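Local coordinates for 2-keto-3-deoxy-D-arabinonate dehydratase (Sulfolobus solfataricus, PDB 2Q18), which catalyses the dehydration of 2-dehydro-3-deoxy-D-arabinonate to 2,5-dioxopentanoate, a metal-assisted step in pentose oxidation to 2-oxoglutarate, at residues Lys2-Val7 / Gln54-Ser59; Gly10-Tyr15 / Arg66-Ile71; Lys32-Tyr37 / Pro192-Ser197; Thr140-Glu145 / Asp270-Thr275; Leu146-Asp151 / Leu157-Met162. All blocks are in the same frame, centred on the assembly; numbering follows the deposited sequence.

Contact 1: residues Lys2-Val7 / Gln54-Ser59; sequences KLFRVV and QSLLKS
Where Phe4 and Val6 meet Leu56, no polar atom takes part: the shortest hydrogen bond within either segment, Ser59 N to Ser55 O at 2.7 Å, belongs to the helix's own backbone. The contact itself is made by three hydrocarbon side chains. Leu56 extends its CD1 methyl from helix 53-59 towards strand 2-8, and that one carbon serves both partners, lying 3.8 Å from CE2 of Phe4 and likewise 3.8 Å from CG1 of Val6. Each strand side chain crosses that of Leu56 at about a right angle. Phe4 holds its CG between the backbone N and the carbonyl carbon (chi1 63°), which lifts the ring off the strand and brings its CE2 corner to the methyl; the approach to the ring is oblique. The surroundings continue the theme, since the rings of Tyr53 and Tyr15 meet that of Phe4, while Ile65 touches both Val6 and Leu56. Between Phe4 and Val6, Arg5 points the other way, where it forms a salt bridge with Asp72. The example illustrates strand alternation put to use: Phe4 and Val6 give apolar groups to the helix, bound by dispersion and the hydrophobic effect, while Arg5 between them turns its charge to the other side.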
# COMPACT_ATOMS: atom_id res chain seq x y z
N LYS A 2 -2.34 -29.13 7.72
CA LYS A 2 -0.95 -28.83 8.07
C LYS A 2 -0.42 -27.78 7.10
O LYS A 2 -0.32 -28.02 5.89
CB LYS A 2 -0.09 -30.09 8.10
CG LYS A 2 -0.59 -31.14 9.07
CD LYS A 2 0.33 -32.34 9.17
CE LYS A 2 -0.26 -33.36 10.15
NZ LYS A 2 0.62 -34.54 10.32
N LEU A 3 -0.08 -26.63 7.65
CA LEU A 3 0.22 -25.45 6.87
C LEU A 3 1.73 -25.23 6.75
O LEU A 3 2.45 -25.27 7.75
CB LEU A 3 -0.46 -24.24 7.52
CG LEU A 3 -0.35 -22.84 6.94
CD1 LEU A 3 -1.65 -22.10 7.21
CD2 LEU A 3 0.82 -22.12 7.60
N PHE A 4 2.20 -25.02 5.53
CA PHE A 4 3.59 -24.65 5.30
C PHE A 4 3.70 -23.47 4.33
O PHE A 4 2.71 -23.08 3.71
CB PHE A 4 4.44 -25.86 4.85
CG PHE A 4 4.03 -26.48 3.53
CD1 PHE A 4 2.96 -27.36 3.45
CD2 PHE A 4 4.77 -26.21 2.37
CE1 PHE A 4 2.60 -27.95 2.24
CE2 PHE A 4 4.41 -26.80 1.15
CZ PHE A 4 3.33 -27.67 1.09
N ARG A 5 4.90 -22.91 4.23
CA ARG A 5 5.12 -21.75 3.38
C ARG A 5 6.47 -21.87 2.69
O ARG A 5 7.45 -22.36 3.27
CB ARG A 5 5.05 -20.45 4.21
CG ARG A 5 5.02 -19.15 3.38
CD ARG A 5 4.80 -17.92 4.27
NE ARG A 5 5.86 -17.75 5.26
CZ ARG A 5 6.13 -16.61 5.88
NH1 ARG A 5 5.42 -15.52 5.63
NH2 ARG A 5 7.12 -16.56 6.76
N VAL A 6 6.50 -21.46 1.43
CA VAL A 6 7.73 -21.40 0.66
C VAL A 6 8.03 -19.97 0.25
O VAL A 6 7.12 -19.13 0.17
CB VAL A 6 7.68 -22.31 -0.62
CG1 VAL A 6 7.29 -23.74 -0.27
CG2 VAL A 6 6.72 -21.73 -1.68
N VAL A 7 9.30 -19.68 0.02
CA VAL A 7 9.71 -18.44 -0.60
C VAL A 7 10.14 -18.77 -2.04
O VAL A 7 10.83 -19.76 -2.29
CB VAL A 7 10.81 -17.69 0.22
CG1 VAL A 7 12.10 -18.52 0.35
CG2 VAL A 7 11.11 -16.31 -0.38
N GLN A 54 6.85 -33.82 0.65
CA GLN A 54 7.84 -34.73 1.25
C GLN A 54 9.27 -34.39 0.83
O GLN A 54 10.17 -34.43 1.66
CB GLN A 54 7.52 -36.20 0.95
CG GLN A 54 6.23 -36.72 1.61
CD GLN A 54 6.26 -36.67 3.14
OE1 GLN A 54 5.21 -36.56 3.78
NE2 GLN A 54 7.45 -36.77 3.73
N SER A 55 9.46 -34.04 -0.44
CA SER A 55 10.77 -33.60 -0.93
C SER A 55 11.21 -32.28 -0.31
O SER A 55 12.39 -32.12 0.02
CB SER A 55 10.80 -33.47 -2.45
OG SER A 55 10.82 -34.74 -3.07
N LEU A 56 10.28 -31.33 -0.17
CA LEU A 56 10.57 -30.05 0.49
C LEU A 56 11.05 -30.26 1.92
O LEU A 56 11.99 -29.60 2.36
CB LEU A 56 9.35 -29.12 0.49
CG LEU A 56 9.04 -28.31 -0.77
CD1 LEU A 56 7.72 -27.55 -0.58
CD2 LEU A 56 10.17 -27.34 -1.11
N LEU A 57 10.41 -31.17 2.64
CA LEU A 57 10.82 -31.53 4.00
C LEU A 57 12.27 -32.03 4.06
O LEU A 57 13.02 -31.65 4.95
CB LEU A 57 9.88 -32.58 4.60
CG LEU A 57 8.42 -32.22 4.86
CD1 LEU A 57 7.68 -33.43 5.41
CD2 LEU A 57 8.27 -31.03 5.81
N LYS A 58 12.64 -32.86 3.09
CA LYS A 58 13.96 -33.51 3.07
C LYS A 58 15.04 -32.64 2.44
O LYS A 58 16.16 -32.56 2.97
CB LYS A 58 13.89 -34.86 2.35
CG LYS A 58 13.11 -35.92 3.10
CD LYS A 58 12.68 -37.05 2.17
CE LYS A 58 11.71 -37.99 2.89
NZ LYS A 58 10.96 -38.88 1.95
N SER A 59 14.71 -32.01 1.32
CA SER A 59 15.69 -31.28 0.52
C SER A 59 15.61 -29.75 0.64
O SER A 59 16.47 -29.04 0.10
CB SER A 59 15.60 -31.71 -0.94
OG SER A 59 15.77 -33.11 -1.06

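Contact 2: residues Gly10-Tyr15 / Arg66-Ile71; sequences GYYISY and RITKPI
Tyr12 and Thr68 are nearest across the segments, their CA atoms 9.2 Å apart, and Ser14 and Pro70 follow at 7.5 Å, spacings too wide for direct strand pairing. The reason lies in the topology: strand 2-8 forms a beta hairpin with strand 11-17 and also pairs, antiparallel, with strand 65-67, so the two segments here flank a common neighbour. Arg5 of that middle strand bonds to Lys69 O and makes a cation-pi contact with Tyr12. Side chains then reach past it. Tyr12 sets its CG beside the backbone N (chi1 -68°), and its ring reaches across until CE2 lies 3.8 Å from CG2 of Thr68, with CD2 somewhat farther from the same methyl; the two side chains cross at about a right angle, the methyl approaching the ring obliquely. Farther along, Ser14 OG stays 4.5 Å from Pro70 O, a proximity and not a bond. The neighbouring tyrosines serve the assembly instead: Tyr11 OH is hydrogen-bonded to Asp27, and Tyr15 OH to Asp46, both of the second subunit. Thr68 OG1 is hydrogen-bonded to Glu129 OE2 and to a water. That water closes the polar link across the contact, donating to Thr68 OG1 at 2.8 Å and hydrogen-bonded to Tyr12 OH at 3.1 Å.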
# COMPACT_ATOMS: atom_id res chain seq x y z
N GLY A 10 11.63 -14.35 -4.17
CA GLY A 10 11.43 -13.23 -3.25
C GLY A 10 10.04 -13.03 -2.68
O GLY A 10 9.86 -12.20 -1.79
N TYR A 11 9.05 -13.78 -3.18
CA TYR A 11 7.69 -13.73 -2.62
C TYR A 11 7.28 -15.05 -1.96
O TYR A 11 7.90 -16.09 -2.19
CB TYR A 11 6.65 -13.29 -3.68
CG TYR A 11 6.62 -14.13 -4.94
CD1 TYR A 11 7.31 -13.72 -6.09
CD2 TYR A 11 5.89 -15.32 -5.01
CE1 TYR A 11 7.28 -14.48 -7.26
CE2 TYR A 11 5.86 -16.09 -6.17
CZ TYR A 11 6.56 -15.67 -7.29
OH TYR A 11 6.53 -16.42 -8.45
N TYR A 12 6.24 -14.99 -1.13
CA TYR A 12 5.77 -16.16 -0.39
C TYR A 12 4.55 -16.80 -1.02
O TYR A 12 3.71 -16.11 -1.60
CB TYR A 12 5.41 -15.78 1.05
CG TYR A 12 6.56 -15.36 1.93
CD1 TYR A 12 6.60 -14.09 2.50
CD2 TYR A 12 7.60 -16.25 2.23
CE1 TYR A 12 7.66 -13.70 3.33
CE2 TYR A 12 8.66 -15.88 3.05
CZ TYR A 12 8.68 -14.60 3.59
OH TYR A 12 9.73 -14.23 4.41
N ILE A 13 4.47 -18.12 -0.91
CA ILE A 13 3.24 -18.85 -1.20
C ILE A 13 2.98 -19.81 -0.05
O ILE A 13 3.88 -20.55 0.38
CB ILE A 13 3.30 -19.63 -2.54
CG1 ILE A 13 3.70 -18.71 -3.70
CG2 ILE A 13 1.94 -20.29 -2.83
CD1 ILE A 13 4.02 -19.45 -5.00
N SER A 14 1.75 -19.79 0.46
CA SER A 14 1.34 -20.70 1.52
C SER A 14 0.55 -21.88 0.97
O SER A 14 -0.24 -21.74 0.04
CB SER A 14 0.53 -19.97 2.59
OG SER A 14 1.38 -19.19 3.40
N TYR A 15 0.78 -23.04 1.57
CA TYR A 15 0.09 -24.26 1.19
C TYR A 15 -0.39 -24.98 2.43
O TYR A 15 0.19 -24.84 3.51
CB TYR A 15 1.02 -25.20 0.41
CG TYR A 15 1.60 -24.64 -0.87
CD1 TYR A 15 0.89 -24.72 -2.07
CD2 TYR A 15 2.87 -24.07 -0.88
CE1 TYR A 15 1.43 -24.22 -3.25
CE2 TYR A 15 3.41 -23.56 -2.05
CZ TYR A 15 2.69 -23.65 -3.23
OH TYR A 15 3.23 -23.14 -4.39
N ARG A 66 11.57 -22.69 -1.91
CA ARG A 66 12.26 -23.13 -0.71
C ARG A 66 11.36 -22.98 0.51
O ARG A 66 10.79 -21.91 0.75
CB ARG A 66 13.55 -22.33 -0.53
CG ARG A 66 14.39 -22.77 0.67
CD ARG A 66 15.67 -21.95 0.82
NE ARG A 66 15.42 -20.52 1.07
CZ ARG A 66 15.07 -20.01 2.25
NH1 ARG A 66 14.89 -20.79 3.31
NH2 ARG A 66 14.88 -18.70 2.37
N ILE A 67 11.23 -24.06 1.28
CA ILE A 67 10.43 -24.04 2.50
C ILE A 67 11.05 -23.06 3.52
O ILE A 67 12.27 -22.86 3.54
CB ILE A 67 10.23 -25.47 3.09
CG1 ILE A 67 9.10 -25.48 4.13
CG2 ILE A 67 11.56 -26.05 3.63
CD1 ILE A 67 8.62 -26.88 4.53
N THR A 68 10.20 -22.42 4.31
CA THR A 68 10.67 -21.45 5.30
C THR A 68 9.76 -21.48 6.53
O THR A 68 9.03 -22.45 6.74
CB THR A 68 10.81 -20.02 4.66
OG1 THR A 68 11.41 -19.12 5.61
CG2 THR A 68 9.45 -19.47 4.18
N LYS A 69 9.83 -20.44 7.37
CA LYS A 69 8.86 -20.27 8.46
C LYS A 69 7.45 -20.33 7.88
O LYS A 69 7.19 -19.66 6.88
CB LYS A 69 9.06 -18.92 9.16
CG LYS A 69 10.36 -18.78 9.94
CD LYS A 69 10.55 -17.35 10.45
CE LYS A 69 11.04 -16.43 9.34
NZ LYS A 69 11.56 -15.15 9.86
N PRO A 70 6.56 -21.15 8.46
CA PRO A 70 5.19 -21.23 7.95
C PRO A 70 4.37 -19.94 8.11
O PRO A 70 3.43 -19.71 7.34
CB PRO A 70 4.56 -22.38 8.77
CG PRO A 70 5.42 -22.51 9.97
CD PRO A 70 6.80 -22.09 9.58
N ILE A 71 4.72 -19.12 9.10
CA ILE A 71 4.13 -17.78 9.28
C ILE A 71 5.21 -16.82 9.75
O ILE A 71 6.30 -17.24 10.15
CB ILE A 71 2.96 -17.75 10.33
CG1 ILE A 71 3.46 -18.11 11.74
CG2 ILE A 71 1.76 -18.61 9.89
CD1 ILE A 71 2.44 -17.89 12.86
O HOH W 1 10.22 -16.66 6.25

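Contact 3: residues Lys32-Tyr37 / Pro192-Ser197; sequences KALMRY and PVIVTS
Tyr37 lays one face of its ring over Thr196, and the two side chains cross at about a right angle. CG2 of Thr196 is 3.8 Å from the centroid of the Tyr37 ring, 25° off the ring normal, a CH-pi contact displaced towards the rim, so that the closest carbon is CD1 of Tyr37, 3.5 Å from Thr196 CG2. With CG of Tyr37 anti to the backbone N (chi1 -170°), the ring leans from helix 30-40 out over Thr196. One helical turn back, Leu34 brings both its methyls: CD1 and CD2 each touch CG2 of Ile194 at 4.0 Å, again nearly at right angles, and CD2 also reaches CG2 of Thr196 at 4.1 Å. The polar ends converge outside the two segments, where the carboxylate of Asp198 takes Tyr37 OH on OD1 and Thr196 OG1 on OD2. Sharing one carboxylate should fix the turn of both hydroxyl-bearing groups, so the weak CH-pi contact is probably kept in place by the stronger bonds beside it.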
# COMPACT_ATOMS: atom_id res chain seq x y z
N LYS A 32 -4.43 -15.51 8.89
CA LYS A 32 -5.85 -15.37 8.58
C LYS A 32 -6.49 -16.73 8.26
O LYS A 32 -7.60 -17.01 8.71
CB LYS A 32 -6.04 -14.38 7.42
CG LYS A 32 -7.49 -14.21 6.94
CD LYS A 32 -8.41 -13.61 8.00
CE LYS A 32 -9.83 -13.44 7.47
NZ LYS A 32 -10.77 -12.96 8.53
N ALA A 33 -5.77 -17.57 7.51
CA ALA A 33 -6.25 -18.91 7.18
C ALA A 33 -6.45 -19.76 8.43
O ALA A 33 -7.43 -20.50 8.54
CB ALA A 33 -5.30 -19.61 6.21
N LEU A 34 -5.51 -19.66 9.38
CA LEU A 34 -5.58 -20.41 10.64
C LEU A 34 -6.75 -19.95 11.50
O LEU A 34 -7.42 -20.77 12.14
CB LEU A 34 -4.27 -20.29 11.42
CG LEU A 34 -3.05 -21.06 10.89
CD1 LEU A 34 -1.79 -20.59 11.60
CD2 LEU A 34 -3.22 -22.58 11.04
N MET A 35 -6.99 -18.64 11.53
CA MET A 35 -8.13 -18.06 12.24
C MET A 35 -9.46 -18.56 11.65
O MET A 35 -10.33 -19.01 12.38
CB MET A 35 -8.06 -16.53 12.23
CG MET A 35 -6.95 -15.97 13.12
SD MET A 35 -6.67 -14.21 12.86
CE MET A 35 -8.17 -13.54 13.59
N ARG A 36 -9.58 -18.51 10.32
CA ARG A 36 -10.77 -19.04 9.63
C ARG A 36 -11.01 -20.51 9.93
O ARG A 36 -12.14 -20.91 10.25
CB ARG A 36 -10.68 -18.82 8.12
CG ARG A 36 -11.94 -19.26 7.36
CD ARG A 36 -11.83 -19.03 5.85
NE ARG A 36 -11.48 -17.65 5.53
CZ ARG A 36 -12.35 -16.64 5.46
NH1 ARG A 36 -11.92 -15.43 5.15
NH2 ARG A 36 -13.65 -16.84 5.69
N TYR A 37 -9.95 -21.32 9.84
CA TYR A 37 -10.05 -22.76 10.09
C TYR A 37 -10.52 -23.03 11.52
O TYR A 37 -11.32 -23.94 11.76
CB TYR A 37 -8.73 -23.47 9.81
CG TYR A 37 -8.87 -24.98 9.82
CD1 TYR A 37 -8.89 -25.69 11.02
CD2 TYR A 37 -9.02 -25.70 8.63
CE1 TYR A 37 -9.04 -27.07 11.04
CE2 TYR A 37 -9.17 -27.08 8.64
CZ TYR A 37 -9.17 -27.76 9.85
OH TYR A 37 -9.32 -29.13 9.88
N PRO A 192 8.34 -27.65 10.71
CA PRO A 192 8.26 -27.10 9.35
C PRO A 192 6.83 -26.72 8.96
O PRO A 192 6.63 -26.06 7.93
CB PRO A 192 8.77 -28.24 8.46
CG PRO A 192 8.58 -29.48 9.25
CD PRO A 192 8.56 -29.12 10.71
N VAL A 193 5.87 -27.14 9.77
CA VAL A 193 4.46 -26.86 9.54
C VAL A 193 3.80 -26.31 10.81
O VAL A 193 4.32 -26.46 11.92
CB VAL A 193 3.67 -28.12 9.09
CG1 VAL A 193 4.10 -28.59 7.70
CG2 VAL A 193 3.80 -29.26 10.13
N ILE A 194 2.64 -25.68 10.64
CA ILE A 194 1.73 -25.46 11.75
C ILE A 194 0.56 -26.40 11.53
O ILE A 194 -0.05 -26.39 10.46
CB ILE A 194 1.25 -24.00 11.84
CG1 ILE A 194 2.42 -23.09 12.20
CG2 ILE A 194 0.11 -23.86 12.86
CD1 ILE A 194 2.22 -21.66 11.79
N VAL A 195 0.25 -27.21 12.53
CA VAL A 195 -0.88 -28.12 12.43
C VAL A 195 -2.07 -27.52 13.15
O VAL A 195 -1.93 -26.96 14.24
CB VAL A 195 -0.55 -29.56 12.94
CG1 VAL A 195 0.74 -30.09 12.29
CG2 VAL A 195 -0.44 -29.61 14.47
N THR A 196 -3.24 -27.62 12.53
CA THR A 196 -4.46 -27.14 13.16
C THR A 196 -4.77 -27.98 14.40
O THR A 196 -4.30 -29.12 14.51
CB THR A 196 -5.65 -27.12 12.19
OG1 THR A 196 -5.81 -28.41 11.59
CG2 THR A 196 -5.42 -26.09 11.10
N SER A 197 -5.55 -27.41 15.31
CA SER A 197 -5.82 -28.02 16.61
C SER A 197 -6.42 -29.42 16.52
O SER A 197 -6.14 -30.27 17.36
CB SER A 197 -6.72 -27.09 17.43
OG SER A 197 -6.72 -27.47 18.79

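Contact 4: residues Thr140-Glu145 / Asp270-Thr275; sequences TLPEPE and DIVEIT
Ile274 rises from its strand straight at Pro144, and its side chain can be read atom by atom. CB already lies 4.5 Å from Pro144 CB. Of its two branches, CG2, anti to the backbone N, makes the closest approach, 3.7 Å to Pro144 CB; CG1 passes the same carbon at 4.0 Å. The tip, CD1, runs on in an extended chain (chi2 159°) to lie 4.0 Å from Pro144 CA. One prolyl carbon is thus clasped by the whole fork of the isoleucine. Two residues earlier in each segment the scheme recurs more simply, with CG1 of Val272 meeting CB of Pro142 at 3.9 Å and the side chains crossing obliquely. With only a methyl in place of the Ile274 fork, as in an alanine, a gap is likely to open beneath Pro144, whose CB and CA would lose this packing. Glu143 and Glu145, which bind magnesium, point away from this interface, and Pro144 O is hydrogen-bonded to OG1 of the substrate-binding Thr256. Glu145 OE2 is itself gripped by Thr253 OG1 and Gly255 N. The prolines set an apolar, conformationally restricted backing against strand 271-276, an arrangement consistent with the alternating carboxylates being offered to magnesium on the other side.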
# COMPACT_ATOMS: atom_id res chain seq x y z
N THR A 140 25.92 -22.98 24.23
CA THR A 140 24.58 -22.76 23.71
C THR A 140 23.91 -24.10 23.44
O THR A 140 24.48 -24.97 22.78
CB THR A 140 24.60 -21.89 22.43
OG1 THR A 140 24.98 -20.56 22.78
CG2 THR A 140 23.24 -21.86 21.75
N LEU A 141 22.69 -24.26 23.96
CA LEU A 141 21.92 -25.47 23.74
C LEU A 141 20.63 -25.19 22.99
O LEU A 141 20.04 -24.12 23.15
CB LEU A 141 21.59 -26.15 25.08
CG LEU A 141 22.74 -26.73 25.91
CD1 LEU A 141 22.19 -27.37 27.18
CD2 LEU A 141 23.55 -27.75 25.10
N PRO A 142 20.18 -26.16 22.16
CA PRO A 142 18.83 -26.07 21.64
C PRO A 142 17.86 -26.53 22.72
O PRO A 142 18.20 -27.40 23.53
CB PRO A 142 18.83 -27.06 20.48
CG PRO A 142 19.87 -28.09 20.86
CD PRO A 142 20.90 -27.36 21.68
N GLU A 143 16.68 -25.92 22.75
CA GLU A 143 15.64 -26.36 23.67
C GLU A 143 14.41 -26.75 22.85
O GLU A 143 13.70 -25.88 22.34
CB GLU A 143 15.34 -25.28 24.72
CG GLU A 143 16.59 -24.88 25.53
CD GLU A 143 16.30 -23.92 26.69
OE1 GLU A 143 17.22 -23.68 27.49
OE2 GLU A 143 15.16 -23.41 26.79
N PRO A 144 14.19 -28.07 22.68
CA PRO A 144 13.11 -28.64 21.88
C PRO A 144 11.76 -28.56 22.59
O PRO A 144 11.61 -29.08 23.70
CB PRO A 144 13.54 -30.10 21.72
CG PRO A 144 14.32 -30.39 22.96
CD PRO A 144 15.05 -29.12 23.27
N GLU A 145 10.79 -27.92 21.95
CA GLU A 145 9.53 -27.60 22.61
C GLU A 145 8.33 -27.70 21.69
O GLU A 145 8.44 -27.47 20.48
CB GLU A 145 9.59 -26.19 23.21
CG GLU A 145 10.94 -25.80 23.81
CD GLU A 145 10.89 -24.60 24.73
OE1 GLU A 145 11.85 -24.42 25.51
OE2 GLU A 145 9.90 -23.83 24.69
N ASP A 270 26.92 -27.84 13.10
CA ASP A 270 26.06 -28.85 13.74
C ASP A 270 24.69 -28.85 13.05
O ASP A 270 24.27 -27.84 12.50
CB ASP A 270 25.84 -28.56 15.23
CG ASP A 270 26.99 -29.03 16.11
OD1 ASP A 270 27.91 -29.73 15.62
OD2 ASP A 270 26.97 -28.69 17.32
N ILE A 271 24.02 -30.00 13.09
CA ILE A 271 22.64 -30.09 12.61
C ILE A 271 21.75 -30.45 13.79
O ILE A 271 21.95 -31.48 14.44
CB ILE A 271 22.45 -31.13 11.47
CG1 ILE A 271 23.51 -30.98 10.35
CG2 ILE A 271 21.02 -31.09 10.93
CD1 ILE A 271 23.56 -29.62 9.64
N VAL A 272 20.77 -29.59 14.05
CA VAL A 272 19.80 -29.82 15.12
C VAL A 272 18.51 -30.32 14.50
O VAL A 272 17.93 -29.68 13.61
CB VAL A 272 19.56 -28.53 15.95
CG1 VAL A 272 18.48 -28.76 17.02
CG2 VAL A 272 20.86 -28.06 16.60
N GLU A 273 18.06 -31.48 14.97
CA GLU A 273 16.84 -32.10 14.46
C GLU A 273 15.90 -32.32 15.63
O GLU A 273 16.29 -32.92 16.63
CB GLU A 273 17.14 -33.43 13.77
CG GLU A 273 18.25 -33.35 12.72
CD GLU A 273 18.59 -34.71 12.10
OE1 GLU A 273 18.03 -35.74 12.54
OE2 GLU A 273 19.43 -34.74 11.17
N ILE A 274 14.67 -31.83 15.49
CA ILE A 274 13.66 -31.97 16.54
C ILE A 274 12.39 -32.56 15.95
O ILE A 274 11.81 -31.99 15.02
CB ILE A 274 13.36 -30.63 17.26
CG1 ILE A 274 14.64 -30.04 17.85
CG2 ILE A 274 12.30 -30.84 18.36
CD1 ILE A 274 14.58 -28.54 18.12
N THR A 275 11.98 -33.70 16.50
CA THR A 275 10.80 -34.39 16.03
C THR A 275 9.71 -34.31 17.09
O THR A 275 9.98 -34.49 18.28
CB THR A 275 11.12 -35.88 15.72
OG1 THR A 275 12.24 -35.94 14.83
CG2 THR A 275 9.93 -36.58 15.07

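Contact 5: residues Leu146-Asp151 / Leu157-Met162; sequences LAVVLD and LGYTIM
Ala147 and Thr160 form a hydrogen-bonded antiparallel pair, Ala147 N to Thr160 O and Thr160 N to Ala147 O both measuring 2.9 Å. Farther along, Val149 takes part in two more bonds, its N donating to Gly158 O from 36° out of the carbonyl plane and its O receiving Leu157 N at 2.7 Å. Weaker CA-H...O contacts lie between these rungs, Tyr159 CA being 3.4 Å from Ala147 O. Apolar contacts occupy both faces. On one, Tyr159 and Val148 run side by side, pointing the same way, with Val148 CG1 at 3.5 Å from Tyr159 CE1. Leu146 sends CG anti to the backbone N (chi1 -177°), which carries CD2 diagonally to 3.9 Å from Tyr159 CD1. Replacing Leu146 by a serine is likely to take away this flank of the ring and open a gap beside CD1. On the other face, CB of Ala147 and CB of Met162 touch at 3.8 Å. Thr160 OG1, buried there, bonds to Val193 O. Because Leu157 and Gly158 both face Val149, the arrangement is a classic beta bulge in the hairpin of strands 140-150 and 156-167, the hairpin that carries the magnesium ligands Glu143, Glu145 and Asp164 of this FAH-family fold.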
# COMPACT_ATOMS: atom_id res chain seq x y z
N LEU A 146 7.20 -28.06 22.27
CA LEU A 146 5.91 -27.86 21.62
C LEU A 146 5.57 -26.38 21.74
O LEU A 146 5.74 -25.78 22.81
CB LEU A 146 4.83 -28.72 22.29
CG LEU A 146 3.42 -28.68 21.67
CD1 LEU A 146 3.42 -29.35 20.29
CD2 LEU A 146 2.40 -29.33 22.58
N ALA A 147 5.13 -25.78 20.64
CA ALA A 147 4.72 -24.38 20.64
C ALA A 147 3.31 -24.25 20.09
O ALA A 147 2.88 -25.07 19.28
CB ALA A 147 5.69 -23.54 19.84
N VAL A 148 2.59 -23.23 20.55
CA VAL A 148 1.23 -22.95 20.07
C VAL A 148 1.15 -21.62 19.33
O VAL A 148 1.79 -20.64 19.73
CB VAL A 148 0.18 -22.98 21.21
CG1 VAL A 148 -0.07 -24.41 21.68
CG2 VAL A 148 0.59 -22.09 22.38
N VAL A 149 0.37 -21.59 18.26
CA VAL A 149 0.04 -20.35 17.57
C VAL A 149 -1.28 -19.84 18.16
O VAL A 149 -2.24 -20.59 18.30
CB VAL A 149 -0.08 -20.54 16.03
CG1 VAL A 149 -0.34 -19.21 15.34
CG2 VAL A 149 1.18 -21.20 15.45
N LEU A 150 -1.31 -18.55 18.49
CA LEU A 150 -2.42 -17.95 19.23
C LEU A 150 -3.09 -16.81 18.48
O LEU A 150 -2.43 -16.08 17.74
CB LEU A 150 -1.88 -17.38 20.55
CG LEU A 150 -1.85 -18.16 21.87
CD1 LEU A 150 -1.98 -19.67 21.74
CD2 LEU A 150 -0.61 -17.75 22.67
N ASP A 151 -4.40 -16.64 18.67
CA ASP A 151 -5.06 -15.39 18.28
C ASP A 151 -4.99 -14.38 19.44
O ASP A 151 -4.45 -14.70 20.50
CB ASP A 151 -6.50 -15.61 17.74
CG ASP A 151 -7.53 -15.96 18.83
OD1 ASP A 151 -7.26 -15.81 20.05
OD2 ASP A 151 -8.64 -16.38 18.45
N LEU A 157 -4.64 -21.64 17.83
CA LEU A 157 -4.95 -21.79 16.40
C LEU A 157 -4.23 -22.98 15.78
O LEU A 157 -4.59 -23.42 14.69
CB LEU A 157 -4.58 -20.51 15.64
CG LEU A 157 -5.26 -19.21 16.05
CD1 LEU A 157 -4.63 -18.04 15.29
CD2 LEU A 157 -6.76 -19.28 15.81
N GLY A 158 -3.21 -23.48 16.47
CA GLY A 158 -2.46 -24.62 15.98
C GLY A 158 -1.20 -24.89 16.77
O GLY A 158 -0.87 -24.14 17.69
N TYR A 159 -0.50 -25.96 16.40
CA TYR A 159 0.72 -26.40 17.07
C TYR A 159 1.88 -26.50 16.10
O TYR A 159 1.68 -26.77 14.91
CB TYR A 159 0.52 -27.78 17.73
CG TYR A 159 -0.55 -27.82 18.79
CD1 TYR A 159 -0.22 -27.69 20.14
CD2 TYR A 159 -1.90 -28.00 18.46
CE1 TYR A 159 -1.20 -27.73 21.13
CE2 TYR A 159 -2.89 -28.03 19.44
CZ TYR A 159 -2.53 -27.89 20.77
OH TYR A 159 -3.49 -27.93 21.75
N THR A 160 3.08 -26.30 16.61
CA THR A 160 4.30 -26.39 15.81
C THR A 160 5.47 -26.82 16.71
O THR A 160 5.34 -26.88 17.94
CB THR A 160 4.58 -25.05 15.06
OG1 THR A 160 5.51 -25.27 14.00
CG2 THR A 160 5.10 -23.96 16.01
N ILE A 161 6.60 -27.13 16.08
CA ILE A 161 7.84 -27.41 16.81
C ILE A 161 8.61 -26.11 16.92
O ILE A 161 8.74 -25.40 15.93
CB ILE A 161 8.71 -28.44 16.06
CG1 ILE A 161 7.91 -29.71 15.73
CG2 ILE A 161 9.99 -28.76 16.85
CD1 ILE A 161 8.55 -30.58 14.65
N MET A 162 9.14 -25.79 18.10
CA MET A 162 10.03 -24.64 18.21
C MET A 162 11.34 -25.02 18.89
O MET A 162 11.35 -25.82 19.83
CB MET A 162 9.36 -23.46 18.95
CG MET A 162 10.25 -22.19 19.08
SD MET A 162 9.35 -20.64 19.49
CE MET A 162 8.68 -20.25 17.87

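The five contacts show how a fold is chained together through neighbouring and shared strands. Contacts 1 and 2, with centres 8 Å apart, are joined at strand 2-8, where Val7 N lies 2.8 Å from Arg66 O. The same strand meets contact 3 through Leu3 N and Ile194 O, also 2.8 Å apart. Contact 3 in turn adjoins contact 5, centres 9 Å apart, through Val195 O and Tyr159 N at 2.8 Å. Contact 5 is nested within the loop closed by contact 4 and shares strand 140-150 with it. Of the five, contact 4 holds magnesium ligands, and its Pro144 side chain is about 3 Å from that of substrate-binding Thr256; contacts 1, 2 and 3 lie away from the site.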